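PDB 6W72: BLUF domain-containing protein from Acinetobacter baumannii, which probably acts as a blue-light photoreceptor, sensing light through a flavin bound in its BLUF domain. Local coordinates for residues A[37-42]-A[85-90]. Residues are numbered along the deposited sequence; the frame is centred on the assembly and turned at random.
Sequences GICGVL and DEHSFQ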
loop_
_atom_site.group_PDB
_atom_site.type_symbol
_atom_site.label_atom_id
_atom_site.label_comp_id
_atom_site.label_asym_id
_atom_site.label_seq_id
_atom_site.Cartn_x
_atom_site.Cartn_y
_atom_site.Cartn_z
ATOM N N GLY A 37 -2.890 16.336 -1.175
ATOM C CA GLY A 37 -3.204 16.059 0.238
ATOM C C GLY A 37 -3.423 14.571 0.527
ATOM O O GLY A 37 -4.283 14.254 1.386
ATOM N N ILE A 38 -2.664 13.683 -0.129
ATOM C CA ILE A 38 -2.730 12.208 0.111
ATOM C C ILE A 38 -1.408 11.762 0.724
ATOM O O ILE A 38 -0.339 12.319 0.384
ATOM C CB ILE A 38 -3.070 11.447 -1.176
ATOM C CG1 ILE A 38 -4.444 11.881 -1.687
ATOM C CG2 ILE A 38 -2.995 9.936 -0.958
ATOM C CD1 ILE A 38 -4.624 11.638 -3.119
ATOM N N CYS A 39 -1.510 10.843 1.659
ATOM C CA CYS A 39 -0.352 10.153 2.244
ATOM C C CYS A 39 -0.689 8.659 2.290
ATOM O O CYS A 39 -1.832 8.273 1.975
ATOM C CB CYS A 39 -0.027 10.771 3.592
ATOM S SG CYS A 39 -1.341 10.461 4.791
ATOM N N GLY A 40 0.262 7.851 2.725
ATOM C CA GLY A 40 0.051 6.406 2.832
ATOM C C GLY A 40 1.306 5.599 2.712
ATOM O O GLY A 40 2.409 6.137 2.900
ATOM N N VAL A 41 1.120 4.316 2.398
ATOM C CA VAL A 41 2.228 3.341 2.325
ATOM C C VAL A 41 1.956 2.387 1.166
ATOM O O VAL A 41 0.798 1.969 0.949
ATOM C CB VAL A 41 2.427 2.620 3.673
ATOM C CG1 VAL A 41 1.184 1.875 4.133
ATOM C CG2 VAL A 41 3.626 1.687 3.636
ATOM N N LEU A 42 3.025 2.077 0.445
ATOM C CA LEU A 42 3.090 1.058 -0.608
ATOM C C LEU A 42 4.057 -0.029 -0.148
ATOM O O LEU A 42 5.276 0.244 0.055
ATOM C CB LEU A 42 3.542 1.702 -1.911
ATOM C CG LEU A 42 3.624 0.721 -3.086
ATOM C CD1 LEU A 42 2.246 0.182 -3.424
ATOM C CD2 LEU A 42 4.238 1.334 -4.315
ATOM N N ASP A 85 -9.783 8.742 12.364
ATOM C CA ASP A 85 -9.777 9.803 13.401
ATOM C C ASP A 85 -8.397 10.466 13.445
ATOM O O ASP A 85 -8.338 11.576 13.987
ATOM C CB ASP A 85 -10.193 9.208 14.741
ATOM C CG ASP A 85 -11.608 8.659 14.724
ATOM O OD1 ASP A 85 -12.523 9.423 14.402
ATOM O OD2 ASP A 85 -11.784 7.475 15.056
ATOM N N GLU A 86 -7.355 9.810 12.902
ATOM C CA GLU A 86 -5.943 10.294 12.757
ATOM C C GLU A 86 -5.377 9.826 11.403
ATOM O O GLU A 86 -5.706 8.698 11.005
ATOM C CB GLU A 86 -5.068 9.732 13.885
ATOM N N HIS A 87 -4.566 10.645 10.720
ATOM C CA HIS A 87 -3.754 10.249 9.535
ATOM C C HIS A 87 -2.452 9.593 9.980
ATOM O O HIS A 87 -1.458 10.337 10.168
ATOM C CB HIS A 87 -3.361 11.439 8.665
ATOM C CG HIS A 87 -4.487 11.972 7.861
ATOM N ND1 HIS A 87 -4.385 12.165 6.506
ATOM C CD2 HIS A 87 -5.729 12.357 8.222
ATOM C CE1 HIS A 87 -5.525 12.649 6.054
ATOM N NE2 HIS A 87 -6.368 12.769 7.087
ATOM N N SER A 88 -2.408 8.265 10.034
ATOM C CA SER A 88 -1.256 7.508 10.595
ATOM C C SER A 88 -0.009 7.668 9.728
ATOM O O SER A 88 1.086 7.526 10.280
ATOM C CB SER A 88 -1.563 6.037 10.764
ATOM O OG SER A 88 -2.821 5.860 11.369
ATOM N N PHE A 89 -0.160 7.861 8.413
ATOM C CA PHE A 89 0.967 7.861 7.444
ATOM C C PHE A 89 1.283 9.280 6.971
ATOM O O PHE A 89 1.946 9.422 5.921
ATOM C CB PHE A 89 0.674 6.914 6.282
ATOM C CG PHE A 89 0.726 5.474 6.710
ATOM C CD1 PHE A 89 1.927 4.808 6.768
ATOM C CD2 PHE A 89 -0.421 4.801 7.111
ATOM C CE1 PHE A 89 1.994 3.504 7.225
ATOM C CE2 PHE A 89 -0.355 3.492 7.571
ATOM C CZ PHE A 89 0.851 2.846 7.605
ATOM N N GLN A 90 0.917 10.302 7.767
ATOM C CA GLN A 90 1.101 11.730 7.383
ATOM C C GLN A 90 2.588 12.067 7.153
ATOM O O GLN A 90 2.864 13.024 6.427
ATOM C CB GLN A 90 0.479 12.673 8.422
ATOM C CG GLN A 90 1.189 12.661 9.767
ATOM C CD GLN A 90 0.385 13.343 10.854
ATOM O OE1 GLN A 90 0.800 14.344 11.450
ATOM N NE2 GLN A 90 -0.790 12.801 11.127
#
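F89 lies along G40 and V41, on the face of the BLUF-domain beta sheet turned away from L42, which touches the flavin mononucleotide. Strand 39-45 meets here the loop between strands 73-83 and 95-98. The loop bends through a type I beta turn from H87 to Q90. No hydrogen bond joins the two segments; the contact is van der Waals.

The F89 side chain can be followed outward along the strand. Its CB rests 3.5 Å from CA of G40. CG is still over G40, about 4.0 Å from both its CA and its C. With CG anti to the carbonyl carbon (chi1 -71°), the ring runs on to V41. CD1 comes near CB of V41, and CE1 reaches its CG1 at 3.6 Å. CZ, at the far end, also meets CG1. This methyl sits over one face of the ring, away from its middle, in a CH-pi contact 3.8 Å from the centroid. G40 adopts backbone angles that by themselves call for glycine.

At the CB end of F89, C39 meets the loop backbone. Its CB is 3.3 Å from the F89 carbonyl O. Its SG, placed between its own backbone N and carbonyl carbon (chi1 67°), lies near C and O of F89 and, at the edge of the imidazole, 3.9 Å from ND1 of H87.

E54 of strand 48-54 ties the turn to the sheet, accepting hydrogen bonds from the backbone N of S88 and F89. Within the loop, NE2 of Q90 donates a nearly straight bond to the H87 carbonyl O, 2.7 Å long, with that oxygen close to the Q90 amide plane.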